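Local coordinates for protein LbaCas13a H328A (C2c2) (PDB 5WLH) that binds pre-crRNA and, as a CRISPR-Cas13a enzyme, probably uses the guide to recognise and cleave RNA, favouring adenine, at residues Y126-R130 and V233-Q238; R54-I58 and V239-K244; L103-L107 and V226-Y231; I156-F161 and V218-I223. All coordinates share one frame; numbering follows the deposited sequence.

Interaction 1: residues Y126-R130 and V233-Q238; sequences YTNRR and VRAKSQ. With nucleotides of chain B.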
# COMPACT_ATOMS: atom_id res chain seq x y z
N TYR A 126 33.07 -5.40 27.55
CA TYR A 126 31.62 -5.31 27.51
C TYR A 126 31.01 -5.78 28.83
O TYR A 126 30.16 -5.10 29.41
CB TYR A 126 31.10 -6.14 26.34
CG TYR A 126 29.60 -6.28 26.29
CD1 TYR A 126 28.78 -5.17 26.39
CD2 TYR A 126 29.00 -7.53 26.15
CE1 TYR A 126 27.40 -5.29 26.35
CE2 TYR A 126 27.62 -7.66 26.11
CZ TYR A 126 26.82 -6.53 26.21
OH TYR A 126 25.46 -6.65 26.17
N THR A 127 31.43 -6.95 29.31
CA THR A 127 30.90 -7.48 30.57
C THR A 127 31.17 -6.53 31.73
O THR A 127 30.33 -6.41 32.64
CB THR A 127 31.50 -8.86 30.85
OG1 THR A 127 31.10 -9.75 29.80
CG2 THR A 127 31.02 -9.42 32.18
N ASN A 128 32.30 -5.84 31.71
CA ASN A 128 32.59 -4.87 32.75
C ASN A 128 31.57 -3.73 32.74
O ASN A 128 31.23 -3.20 33.80
CB ASN A 128 34.00 -4.31 32.60
CG ASN A 128 35.04 -5.23 33.19
OD1 ASN A 128 34.75 -6.36 33.58
ND2 ASN A 128 36.28 -4.75 33.27
N ARG A 129 31.06 -3.37 31.56
CA ARG A 129 30.04 -2.32 31.48
C ARG A 129 28.73 -2.79 32.12
O ARG A 129 28.15 -2.07 32.95
CB ARG A 129 29.80 -1.92 30.03
CG ARG A 129 31.00 -1.31 29.36
CD ARG A 129 30.66 -0.81 27.97
NE ARG A 129 31.87 -0.60 27.19
CZ ARG A 129 32.62 0.49 27.24
NH1 ARG A 129 33.70 0.60 26.48
NH2 ARG A 129 32.27 1.49 28.05
N ARG A 130 28.26 -3.97 31.75
CA ARG A 130 26.98 -4.45 32.26
C ARG A 130 27.04 -4.74 33.76
O ARG A 130 26.04 -4.56 34.47
CB ARG A 130 26.54 -5.71 31.52
CG ARG A 130 27.09 -5.84 30.12
CD ARG A 130 26.71 -7.18 29.53
NE ARG A 130 25.30 -7.24 29.16
CZ ARG A 130 24.56 -8.34 29.25
NH1 ARG A 130 23.28 -8.31 28.90
NH2 ARG A 130 25.10 -9.48 29.68
N VAL A 233 30.73 -8.14 20.23
CA VAL A 233 30.46 -8.91 21.44
C VAL A 233 28.98 -8.82 21.83
O VAL A 233 28.42 -9.78 22.36
CB VAL A 233 31.36 -8.46 22.59
CG1 VAL A 233 32.82 -8.77 22.25
CG2 VAL A 233 31.17 -6.98 22.87
N ARG A 234 28.33 -7.68 21.56
CA ARG A 234 26.91 -7.56 21.86
C ARG A 234 26.07 -8.49 21.00
O ARG A 234 25.29 -9.30 21.52
CB ARG A 234 26.46 -6.11 21.67
CG ARG A 234 26.91 -5.18 22.78
CD ARG A 234 26.76 -3.73 22.39
NE ARG A 234 27.19 -2.87 23.49
CZ ARG A 234 28.46 -2.69 23.83
NH1 ARG A 234 29.42 -3.31 23.14
NH2 ARG A 234 28.78 -1.91 24.86
N ALA A 235 26.23 -8.40 19.68
CA ALA A 235 25.40 -9.20 18.77
C ALA A 235 25.67 -10.68 18.94
O ALA A 235 24.74 -11.50 18.88
CB ALA A 235 25.64 -8.76 17.33
N LYS A 236 26.95 -11.06 19.15
CA LYS A 236 27.29 -12.47 19.30
C LYS A 236 26.59 -13.11 20.49
O LYS A 236 26.33 -14.31 20.48
CB LYS A 236 28.80 -12.65 19.46
CG LYS A 236 29.60 -12.60 18.17
CD LYS A 236 30.83 -13.51 18.27
CE LYS A 236 31.34 -13.62 19.71
NZ LYS A 236 31.93 -12.35 20.21
N SER A 237 26.35 -12.34 21.55
CA SER A 237 25.70 -12.87 22.72
C SER A 237 24.19 -12.64 22.72
O SER A 237 23.50 -13.20 23.58
CB SER A 237 26.31 -12.27 23.99
OG SER A 237 25.93 -10.92 24.16
N GLN A 238 23.66 -11.86 21.79
CA GLN A 238 22.27 -11.45 21.93
C GLN A 238 21.38 -11.69 20.71
O GLN A 238 20.18 -11.90 20.87
CB GLN A 238 22.21 -9.98 22.32
CG GLN A 238 22.71 -9.72 23.74
CD GLN A 238 22.72 -8.25 24.08
OE1 GLN A 238 23.37 -7.83 25.04
NE2 GLN A 238 22.00 -7.45 23.30
P A B 14 17.51 -9.26 27.20
OP1 A B 14 18.37 -10.18 27.99
OP2 A B 14 16.15 -8.97 27.69
O5' A B 14 18.24 -7.87 26.99
C5' A B 14 19.60 -7.82 26.56
C4' A B 14 20.03 -6.40 26.34
O4' A B 14 19.19 -5.79 25.33
C3' A B 14 19.91 -5.48 27.54
O3' A B 14 21.04 -5.58 28.37
C2' A B 14 19.80 -4.11 26.89
O2' A B 14 21.10 -3.67 26.49
C1' A B 14 19.01 -4.42 25.63
N9 A B 14 17.57 -4.16 25.74
C8 A B 14 16.57 -5.09 25.92
N7 A B 14 15.40 -4.54 25.95
C5 A B 14 15.62 -3.19 25.76
C6 A B 14 14.76 -2.09 25.69
N6 A B 14 13.42 -2.20 25.79
N1 A B 14 15.31 -0.88 25.50
C2 A B 14 16.64 -0.76 25.38
N3 A B 14 17.55 -1.74 25.44
C4 A B 14 16.97 -2.94 25.63
P A B 20 23.85 -1.51 24.19
OP1 A B 20 24.04 -2.94 23.86
OP2 A B 20 24.96 -0.58 24.50
O5' A B 20 23.04 -0.88 22.98
C5' A B 20 21.96 -1.57 22.39
C4' A B 20 21.21 -0.68 21.43
O4' A B 20 20.60 0.41 22.16
C3' A B 20 22.06 0.03 20.40
O3' A B 20 22.44 -0.81 19.34
C2' A B 20 21.16 1.19 20.00
O2' A B 20 20.10 0.73 19.17
C1' A B 20 20.58 1.57 21.36
N9 A B 20 21.41 2.59 22.02
C8 A B 20 22.40 2.41 22.96
N7 A B 20 22.97 3.53 23.33
C5 A B 20 22.32 4.51 22.59
C6 A B 20 22.46 5.90 22.51
N6 A B 20 23.34 6.61 23.22
N1 A B 20 21.67 6.57 21.66
C2 A B 20 20.78 5.88 20.93
N3 A B 20 20.56 4.57 20.90
C4 A B 20 21.37 3.94 21.77
P G B 15 20.88 -5.62 29.96
OP1 G B 15 22.28 -5.84 30.45
OP2 G B 15 19.80 -6.56 30.36
O5' G B 15 20.42 -4.15 30.33
C5' G B 15 21.28 -3.06 30.08
C4' G B 15 20.53 -1.76 30.09
O4' G B 15 19.52 -1.75 29.05
C3' G B 15 19.75 -1.44 31.36
O3' G B 15 20.61 -0.90 32.36
C2' G B 15 18.71 -0.45 30.86
O2' G B 15 19.30 0.83 30.70
C1' G B 15 18.40 -1.01 29.47
N9 G B 15 17.22 -1.90 29.49
C8 G B 15 17.21 -3.23 29.82
N7 G B 15 16.01 -3.76 29.78
C5 G B 15 15.19 -2.70 29.41
C6 G B 15 13.79 -2.67 29.21
O6 G B 15 13.00 -3.61 29.33
N1 G B 15 13.35 -1.40 28.86
C2 G B 15 14.16 -0.31 28.70
N2 G B 15 13.56 0.83 28.34
N3 G B 15 15.48 -0.32 28.88
C4 G B 15 15.92 -1.54 29.24
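The side chain of Tyr-126 reaches from helix 115-130 onto Val-233, Arg-234 and Gln-238 in the first turns of helix 233-244 and carries most of this contact. Its CG is anti to the backbone N (chi1 172°), which sends the ring across the gap. At the root, CB of Tyr-126 lies 3.6 Å from CG2 of Val-233, the two side chains sliding past each other in opposite directions. Further out the ring meets Arg-234: CD1 of Tyr-126 is 3.6 Å from CZ of Arg-234, and CG of the arginine makes a CH-pi contact over the ring face, 3.9 Å from the centroid. Arg-130 CD lies over the opposite face, though that side chain is poorly ordered. At the tip, OH of Tyr-126 donates to OE1 of Gln-238 at 2.7 Å, tilted 25° from the carbonyl plane.

Arg-234 continues past the ring to the RNA, where its NE makes weak hydrogen bonds to OP1 (3.2 Å) and OP2 of A20 of chain B. Glu-228 forms salt bridges with both Arg-234 and Arg-129, which probably offsets the closeness of these two like charges. Held by Glu-228 and packed on Tyr-126, Arg-234 thus presents its NE to the A20 phosphate, consistent with a part in holding the RNA.

Interaction 2: residues R54-I58 and V239-K244; sequences RDRYI and VSRSIK. With nucleotides of chain B.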
# COMPACT_ATOMS: atom_id res chain seq x y z
N ARG A 54 21.43 -22.03 13.75
CA ARG A 54 21.03 -20.63 13.90
C ARG A 54 22.13 -19.82 14.58
O ARG A 54 22.52 -18.75 14.10
CB ARG A 54 19.73 -20.53 14.72
CG ARG A 54 19.06 -19.14 14.67
CD ARG A 54 18.08 -18.91 15.84
NE ARG A 54 18.75 -19.18 17.10
CZ ARG A 54 18.45 -20.17 17.92
NH1 ARG A 54 17.45 -21.00 17.64
NH2 ARG A 54 19.16 -20.34 19.03
N ASP A 55 22.63 -20.33 15.71
CA ASP A 55 23.73 -19.68 16.42
C ASP A 55 24.92 -19.48 15.51
O ASP A 55 25.45 -18.37 15.40
CB ASP A 55 24.12 -20.51 17.64
CG ASP A 55 23.12 -20.41 18.76
OD1 ASP A 55 22.19 -19.57 18.66
OD2 ASP A 55 23.25 -21.16 19.75
N ARG A 56 25.36 -20.55 14.83
CA ARG A 56 26.55 -20.48 13.99
C ARG A 56 26.32 -19.58 12.79
O ARG A 56 27.25 -18.91 12.33
CB ARG A 56 26.95 -21.89 13.52
CG ARG A 56 28.07 -21.90 12.48
CD ARG A 56 27.68 -22.63 11.19
NE ARG A 56 26.96 -21.78 10.24
CZ ARG A 56 27.52 -21.15 9.21
NH1 ARG A 56 28.83 -21.27 9.00
NH2 ARG A 56 26.79 -20.41 8.40
N TYR A 57 25.09 -19.57 12.26
CA TYR A 57 24.79 -18.69 11.14
C TYR A 57 24.96 -17.23 11.54
O TYR A 57 25.55 -16.44 10.79
CB TYR A 57 23.37 -18.97 10.64
CG TYR A 57 22.92 -17.95 9.63
CD1 TYR A 57 23.21 -18.10 8.29
CD2 TYR A 57 22.22 -16.83 10.04
CE1 TYR A 57 22.81 -17.16 7.37
CE2 TYR A 57 21.81 -15.89 9.13
CZ TYR A 57 22.11 -16.06 7.80
OH TYR A 57 21.70 -15.10 6.91
N ILE A 58 24.44 -16.85 12.70
CA ILE A 58 24.59 -15.48 13.17
C ILE A 58 26.07 -15.17 13.38
O ILE A 58 26.59 -14.19 12.85
CB ILE A 58 23.77 -15.25 14.45
CG1 ILE A 58 22.27 -15.39 14.13
CG2 ILE A 58 24.07 -13.89 15.06
CD1 ILE A 58 21.80 -14.39 13.07
N VAL A 239 21.93 -11.61 19.49
CA VAL A 239 21.08 -11.58 18.30
C VAL A 239 20.34 -12.91 18.14
O VAL A 239 19.12 -12.93 17.92
CB VAL A 239 21.89 -11.24 17.04
CG1 VAL A 239 21.12 -11.66 15.76
CG2 VAL A 239 22.20 -9.77 16.97
N SER A 240 21.05 -14.03 18.26
CA SER A 240 20.41 -15.32 18.03
C SER A 240 19.28 -15.56 19.02
O SER A 240 18.19 -16.02 18.63
CB SER A 240 21.45 -16.45 18.12
OG SER A 240 20.94 -17.63 17.53
N ARG A 241 19.51 -15.26 20.29
CA ARG A 241 18.47 -15.43 21.30
C ARG A 241 17.30 -14.49 21.05
O ARG A 241 16.14 -14.86 21.30
CB ARG A 241 19.05 -15.22 22.69
CG ARG A 241 18.01 -15.21 23.79
CD ARG A 241 18.64 -15.17 25.18
NE ARG A 241 17.60 -15.11 26.19
CZ ARG A 241 17.05 -13.98 26.61
NH1 ARG A 241 17.46 -12.82 26.11
NH2 ARG A 241 16.10 -14.01 27.53
N SER A 242 17.57 -13.26 20.60
CA SER A 242 16.47 -12.34 20.31
C SER A 242 15.61 -12.85 19.17
O SER A 242 14.39 -12.63 19.16
CB SER A 242 17.01 -10.93 20.01
OG SER A 242 17.51 -10.81 18.70
N ILE A 243 16.22 -13.54 18.19
CA ILE A 243 15.44 -14.15 17.11
C ILE A 243 14.58 -15.27 17.67
O ILE A 243 13.38 -15.36 17.37
CB ILE A 243 16.37 -14.68 16.01
CG1 ILE A 243 17.00 -13.54 15.21
CG2 ILE A 243 15.62 -15.65 15.10
CD1 ILE A 243 18.13 -14.00 14.28
N LYS A 244 15.18 -16.11 18.51
CA LYS A 244 14.46 -17.28 18.99
C LYS A 244 13.26 -16.89 19.84
O LYS A 244 12.26 -17.62 19.88
CB LYS A 244 15.41 -18.17 19.79
CG LYS A 244 14.89 -19.59 19.95
CD LYS A 244 15.83 -20.42 20.81
CE LYS A 244 15.30 -21.83 20.98
NZ LYS A 244 16.03 -22.55 22.05
P A B 13 12.44 -10.18 24.90
OP1 A B 13 12.45 -11.20 25.97
OP2 A B 13 11.80 -8.87 25.16
O5' A B 13 13.93 -9.79 24.50
C5' A B 13 14.87 -10.79 24.12
C4' A B 13 16.17 -10.15 23.69
O4' A B 13 15.94 -9.30 22.54
C3' A B 13 16.78 -9.20 24.71
O3' A B 13 17.50 -9.87 25.72
C2' A B 13 17.64 -8.29 23.84
O2' A B 13 18.82 -8.97 23.44
C1' A B 13 16.74 -8.14 22.62
N9 A B 13 15.85 -6.97 22.70
C8 A B 13 14.49 -6.93 22.94
N7 A B 13 14.00 -5.71 22.91
C5 A B 13 15.10 -4.90 22.65
C6 A B 13 15.26 -3.51 22.51
N6 A B 13 14.25 -2.63 22.60
N1 A B 13 16.50 -3.05 22.28
C2 A B 13 17.52 -3.91 22.18
N3 A B 13 17.50 -5.24 22.27
C4 A B 13 16.24 -5.67 22.52
P C B 12 7.71 -8.27 22.69
OP1 C B 12 7.05 -9.18 23.67
OP2 C B 12 7.98 -6.84 22.98
O5' C B 12 9.08 -8.92 22.22
C5' C B 12 9.16 -10.30 21.94
C4' C B 12 10.55 -10.67 21.50
O4' C B 12 10.83 -10.06 20.22
C3' C B 12 11.67 -10.15 22.39
O3' C B 12 11.86 -10.90 23.58
C2' C B 12 12.85 -10.18 21.45
O2' C B 12 13.27 -11.52 21.25
C1' C B 12 12.21 -9.69 20.16
N1 C B 12 12.33 -8.21 20.07
C2 C B 12 13.57 -7.74 19.64
O2 C B 12 14.46 -8.54 19.33
N3 C B 12 13.75 -6.42 19.55
C4 C B 12 12.77 -5.59 19.89
N4 C B 12 13.04 -4.28 19.79
C5 C B 12 11.48 -6.03 20.37
C6 C B 12 11.32 -7.36 20.46
P G B 22 21.47 -4.61 13.54
OP1 G B 22 22.31 -4.87 12.33
OP2 G B 22 20.61 -3.40 13.59
O5' G B 22 20.51 -5.87 13.70
C5' G B 22 21.06 -7.15 13.91
C4' G B 22 19.97 -8.10 14.31
O4' G B 22 19.41 -7.69 15.59
C3' G B 22 18.77 -8.12 13.40
O3' G B 22 18.98 -8.84 12.20
C2' G B 22 17.70 -8.71 14.30
O2' G B 22 17.89 -10.10 14.48
C1' G B 22 18.03 -8.01 15.62
N9 G B 22 17.26 -6.77 15.74
C8 G B 22 17.70 -5.47 15.61
N7 G B 22 16.75 -4.59 15.75
C5 G B 22 15.61 -5.37 15.97
C6 G B 22 14.27 -4.99 16.20
O6 G B 22 13.81 -3.85 16.25
N1 G B 22 13.43 -6.09 16.39
C2 G B 22 13.83 -7.40 16.35
N2 G B 22 12.86 -8.31 16.54
N3 G B 22 15.08 -7.77 16.13
C4 G B 22 15.90 -6.71 15.96
O HOH W 1 18.77 -21.71 21.70
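The hydroxyl of Ser-240 both accepts from and donates to helix 51-64. Its OG accepts from NE of Arg-54 at 2.7 Å, a nearly straight bond (167°) lying in the guanidinium plane, and donates to OD1 of Asp-55 at 2.6 Å, meeting that oxygen nearly along its C-O axis. The same OD1 of Asp-55 receives NH2 of Arg-54 at 3.1 Å in a salt bridge, closing a three-residue ring of polar bonds. A bend at chi3 (53°) turns the guanidinium of Arg-54 edge-on to Ser-240.

Around this core, the aliphatic part of Lys-244 crosses the guanidinium at about a right angle and packs over one face, its CD 3.6 Å from NH1 of Arg-54. A water accepts from both NH2 of Arg-54 and NZ of Lys-244, spacing the two like charges. With an alanine at Arg-54, Asp-55 would probably lose its neighbouring positive charge and Ser-240 OG the N-H it accepts from. One turn on, Ile-58 and Ile-243 meet tip to tip, CD1 to CD1 at 3.9 Å, while CG2 of Ile-58 rests on CG1 of Val-239.

The O2' of C12 of chain B donates to the backbone O of Ser-242. Asp-51 holds Arg-54 through a second salt bridge. The two helix segments cross at 132°, and Leu-37 of strand 33-39 packs on Arg-54 and Ile-58.

Interaction 3: residues L103-L107 and V226-Y231; sequences LSDML and VLEDFY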
# COMPACT_ATOMS: atom_id res chain seq x y z
N LEU A 103 42.13 -2.09 12.13
CA LEU A 103 42.11 -2.92 13.33
C LEU A 103 42.51 -4.35 13.02
O LEU A 103 43.18 -5.00 13.83
CB LEU A 103 40.73 -2.88 13.97
CG LEU A 103 40.54 -1.94 15.15
CD1 LEU A 103 39.38 -2.43 16.01
CD2 LEU A 103 41.82 -1.85 15.97
N SER A 104 42.10 -4.87 11.86
CA SER A 104 42.42 -6.25 11.51
C SER A 104 43.92 -6.46 11.41
O SER A 104 44.44 -7.49 11.84
CB SER A 104 41.74 -6.64 10.20
OG SER A 104 42.02 -5.70 9.18
N ASP A 105 44.64 -5.48 10.85
CA ASP A 105 46.09 -5.57 10.80
C ASP A 105 46.71 -5.43 12.18
O ASP A 105 47.61 -6.19 12.55
CB ASP A 105 46.65 -4.51 9.85
CG ASP A 105 46.17 -4.69 8.42
OD1 ASP A 105 45.68 -5.80 8.09
OD2 ASP A 105 46.28 -3.74 7.62
N MET A 106 46.22 -4.47 12.98
CA MET A 106 46.83 -4.21 14.28
C MET A 106 46.68 -5.40 15.22
O MET A 106 47.60 -5.73 15.98
CB MET A 106 46.22 -2.96 14.90
CG MET A 106 46.54 -1.68 14.16
SD MET A 106 45.32 -0.40 14.54
CE MET A 106 45.58 -0.22 16.31
N LEU A 107 45.52 -6.05 15.20
CA LEU A 107 45.24 -7.08 16.19
C LEU A 107 45.68 -8.47 15.75
O LEU A 107 45.68 -9.39 16.57
CB LEU A 107 43.73 -7.09 16.51
CG LEU A 107 43.13 -5.76 16.97
CD1 LEU A 107 41.70 -5.94 17.49
CD2 LEU A 107 44.00 -5.06 18.02
N VAL A 226 35.48 0.41 20.62
CA VAL A 226 35.81 -0.03 19.26
C VAL A 226 36.11 -1.52 19.23
O VAL A 226 35.67 -2.24 18.33
CB VAL A 226 36.98 0.80 18.70
CG1 VAL A 226 37.52 0.17 17.41
CG2 VAL A 226 36.52 2.21 18.42
N LEU A 227 36.86 -2.01 20.22
CA LEU A 227 37.16 -3.44 20.24
C LEU A 227 35.90 -4.27 20.50
O LEU A 227 35.74 -5.35 19.92
CB LEU A 227 38.22 -3.75 21.29
CG LEU A 227 39.53 -3.00 21.03
CD1 LEU A 227 40.21 -2.66 22.35
CD2 LEU A 227 40.43 -3.81 20.14
N GLU A 228 35.01 -3.80 21.38
CA GLU A 228 33.73 -4.49 21.57
C GLU A 228 32.92 -4.50 20.28
O GLU A 228 32.23 -5.48 19.97
CB GLU A 228 32.91 -3.82 22.67
CG GLU A 228 33.56 -3.80 24.03
CD GLU A 228 32.79 -2.93 25.00
OE1 GLU A 228 31.56 -2.76 24.80
OE2 GLU A 228 33.41 -2.38 25.95
N ASP A 229 33.00 -3.42 19.51
CA ASP A 229 32.30 -3.32 18.24
C ASP A 229 32.95 -4.20 17.18
O ASP A 229 32.27 -4.93 16.44
CB ASP A 229 32.26 -1.86 17.80
CG ASP A 229 31.36 -1.62 16.60
OD1 ASP A 229 30.22 -2.13 16.63
OD2 ASP A 229 31.79 -0.93 15.66
N PHE A 230 34.28 -4.15 17.10
CA PHE A 230 35.03 -4.94 16.12
C PHE A 230 34.76 -6.44 16.28
O PHE A 230 34.63 -7.16 15.28
CB PHE A 230 36.52 -4.66 16.28
CG PHE A 230 37.42 -5.52 15.42
CD1 PHE A 230 37.70 -5.15 14.12
CD2 PHE A 230 37.99 -6.67 15.93
CE1 PHE A 230 38.53 -5.93 13.33
CE2 PHE A 230 38.83 -7.45 15.15
CZ PHE A 230 39.10 -7.08 13.85
N TYR A 231 34.70 -6.92 17.51
CA TYR A 231 34.46 -8.33 17.79
C TYR A 231 32.98 -8.65 17.98
O TYR A 231 32.65 -9.79 18.32
CB TYR A 231 35.25 -8.77 19.03
CG TYR A 231 36.73 -8.91 18.75
CD1 TYR A 231 37.21 -9.94 17.94
CD2 TYR A 231 37.64 -8.02 19.30
CE1 TYR A 231 38.57 -10.06 17.68
CE2 TYR A 231 39.00 -8.14 19.04
CZ TYR A 231 39.46 -9.16 18.23
OH TYR A 231 40.82 -9.27 17.98
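Phe-230 turns its ring toward Leu-103 because its CG stands anti to the backbone N (chi1 174°), while Leu-107, with CG anti to the carbonyl carbon (chi1 -55°), extends CD1 toward Leu-227 and Tyr-231. These two leucines, one turn apart, supply most of the contact from helix 103-107. CD1 of Leu-103 fits between Val-226 and Phe-230: it lies 3.5 Å from CG1 of Val-226, a tight carbon pair, and 3.6 Å from CB of Phe-230. CB of Leu-103 rests 3.8 Å from CE1 of the same ring, and the two side chains slide past each other in opposite directions. CD1 of Leu-107 touches three partners, approaching CD2 of Leu-227 at 3.6 Å, OH of Tyr-231 at 3.5 Å and CE2 of Phe-230 at 4.0 Å. Phe-230 in turn lies against Tyr-231, its CD2 over the centre of the tyrosine ring.

No hydrogen bond spans the two segments; the contact across them is apolar packing. Replacing Phe-230 with an alanine is likely to open a gap beside Leu-103 and Leu-107 and take away the group lying over the Tyr-231 ring.

The segment axes cross at -102°, close to perpendicular. Tyr-69 meets Phe-230 edge to face, Phe-118 of helix 115-130 covers Leu-107 and Tyr-231, and Phe-161 of helix 158-166 packs on Leu-103, placing the contact in a mainly helical core where helix 218-230 ends.

Interaction 4: residues I156-F161 and V218-I223; sequences ISETNF and VQRDFI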
# COMPACT_ATOMS: atom_id res chain seq x y z
N ILE A 156 46.57 -1.54 21.82
CA ILE A 156 45.26 -0.90 21.90
C ILE A 156 45.31 0.28 22.86
O ILE A 156 44.37 0.51 23.62
CB ILE A 156 44.17 -1.91 22.30
CG1 ILE A 156 44.55 -2.65 23.58
CG2 ILE A 156 43.95 -2.90 21.16
CD1 ILE A 156 43.34 -3.09 24.40
N SER A 157 46.41 1.03 22.82
CA SER A 157 46.57 2.25 23.60
C SER A 157 46.29 3.48 22.75
O SER A 157 46.29 3.43 21.52
CB SER A 157 47.98 2.33 24.19
OG SER A 157 48.93 2.58 23.17
N GLU A 158 46.05 4.60 23.43
CA GLU A 158 45.92 5.87 22.72
C GLU A 158 47.17 6.18 21.92
O GLU A 158 47.08 6.66 20.78
CB GLU A 158 45.64 6.99 23.71
CG GLU A 158 45.50 8.35 23.04
CD GLU A 158 44.93 9.40 23.97
OE1 GLU A 158 44.82 10.58 23.55
OE2 GLU A 158 44.60 9.05 25.11
N THR A 159 48.34 5.91 22.50
CA THR A 159 49.59 6.19 21.79
C THR A 159 49.64 5.47 20.45
O THR A 159 49.91 6.08 19.41
CB THR A 159 50.79 5.79 22.67
OG1 THR A 159 50.80 6.58 23.87
CG2 THR A 159 52.09 6.01 21.90
N ASN A 160 49.34 4.17 20.45
CA ASN A 160 49.38 3.42 19.20
C ASN A 160 48.27 3.85 18.25
O ASN A 160 48.49 3.93 17.03
CB ASN A 160 49.29 1.92 19.47
CG ASN A 160 49.68 1.10 18.26
OD1 ASN A 160 50.61 1.46 17.54
ND2 ASN A 160 48.93 0.04 18.00
N PHE A 161 47.08 4.14 18.78
CA PHE A 161 46.02 4.65 17.91
C PHE A 161 46.42 5.98 17.28
O PHE A 161 46.19 6.21 16.09
CB PHE A 161 44.71 4.77 18.70
CG PHE A 161 43.83 3.54 18.64
CD1 PHE A 161 44.29 2.31 19.05
CD2 PHE A 161 42.52 3.64 18.18
CE1 PHE A 161 43.47 1.17 19.01
CE2 PHE A 161 41.70 2.52 18.13
CZ PHE A 161 42.17 1.29 18.55
N VAL A 218 39.71 8.26 26.85
CA VAL A 218 39.87 7.75 25.49
C VAL A 218 39.91 6.23 25.49
O VAL A 218 39.27 5.57 24.65
CB VAL A 218 41.12 8.35 24.82
CG1 VAL A 218 41.51 7.52 23.61
CG2 VAL A 218 40.86 9.78 24.42
N GLN A 219 40.64 5.64 26.44
CA GLN A 219 40.77 4.18 26.47
C GLN A 219 39.42 3.51 26.69
O GLN A 219 39.03 2.60 25.94
CB GLN A 219 41.75 3.77 27.56
CG GLN A 219 41.99 2.27 27.58
CD GLN A 219 42.80 1.83 26.37
OE1 GLN A 219 43.89 2.36 26.11
NE2 GLN A 219 42.25 0.89 25.60
N ARG A 220 38.68 3.93 27.71
CA ARG A 220 37.46 3.21 28.07
C ARG A 220 36.29 3.60 27.17
O ARG A 220 35.50 2.74 26.77
CB ARG A 220 37.11 3.47 29.54
CG ARG A 220 36.04 2.55 30.09
CD ARG A 220 36.62 1.20 30.51
NE ARG A 220 35.56 0.25 30.80
CZ ARG A 220 35.28 -0.82 30.05
NH1 ARG A 220 35.99 -1.08 28.96
NH2 ARG A 220 34.27 -1.62 30.40
N ASP A 221 36.18 4.87 26.83
CA ASP A 221 35.00 5.37 26.13
C ASP A 221 35.10 5.20 24.62
O ASP A 221 34.06 5.04 23.96
CB ASP A 221 34.76 6.84 26.46
CG ASP A 221 34.19 7.03 27.86
OD1 ASP A 221 33.22 6.32 28.19
OD2 ASP A 221 34.71 7.86 28.62
N PHE A 222 36.30 5.21 24.05
CA PHE A 222 36.45 4.99 22.62
C PHE A 222 37.13 3.66 22.31
O PHE A 222 36.51 2.77 21.72
CB PHE A 222 37.21 6.13 21.93
CG PHE A 222 37.39 5.90 20.46
CD1 PHE A 222 36.29 5.88 19.61
CD2 PHE A 222 38.64 5.65 19.92
CE1 PHE A 222 36.44 5.66 18.25
CE2 PHE A 222 38.79 5.41 18.57
CZ PHE A 222 37.69 5.42 17.73
N ILE A 223 38.39 3.49 22.72
CA ILE A 223 39.17 2.37 22.21
C ILE A 223 38.54 1.05 22.62
O ILE A 223 38.34 0.15 21.79
CB ILE A 223 40.63 2.45 22.69
CG1 ILE A 223 41.30 3.70 22.13
CG2 ILE A 223 41.37 1.19 22.28
CD1 ILE A 223 42.75 3.87 22.59
O HOH W 2 45.38 4.36 26.31
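NE2 of Gln-219, at the start of helix 218-230, donates to the backbone O of Ile-156, just before helix 158-166, at 2.9 Å. The bond runs nearly along the C=O axis with the acceptor in the plane of the amide; a bend at chi2 (71°) folds the glutamine back to reach it. NE2 also bonds to Asp-224. A water donates to OE1 of Gln-219 and accepts from the backbone N of Glu-158, bridging the segments. Ser-157, at the N-cap, accepts from the N of Asn-160 through OG at 3.2 Å; this OG also hydrogen-bonds to Gly-154 O.

Apolar contacts centre on Ile-223, whose CG1 sits over the centre of the Phe-161 ring, 4.1 Å from the centroid in a CH-pi contact. Its CD1 presses on the backbone at the helix start, 3.5 Å from N of Glu-158. CE2 of Phe-222 meets CE2 of Phe-161 at 4.1 Å. The extended chain of Glu-158 crosses Val-218 at about a right angle, its OE1 bonded beyond the contact to Asn-205.

A wider pi-type turn runs through 218-223. Helix 193-206 packs on Val-218 and Phe-222, helix 115-130 on Ile-156 and Gln-219, and helix 103-107 on Phe-161.

All four contacts lie on one side of the chain's centre, in a largely helical N-terminal region. Helix 218-230 serves interactions 3 and 4, whose centres are about 12 Å apart, and helix 233-244, next in the chain, serves interactions 1 and 2, with centres about 14 Å apart. Along the sequence, interaction 4 is nested within interactions 1, 2 and 3, interaction 2 encloses all the others, and interactions 1 and 3 alternate. Glu-228 and Arg-220 tie helix 218-230 to Arg-129 in interaction 1. Interactions 3 and 4 are protein packing whose nearest atoms lie about 6 and 8 Å from the RNA, whereas helix 233-244 touches it in interactions 1 and 2.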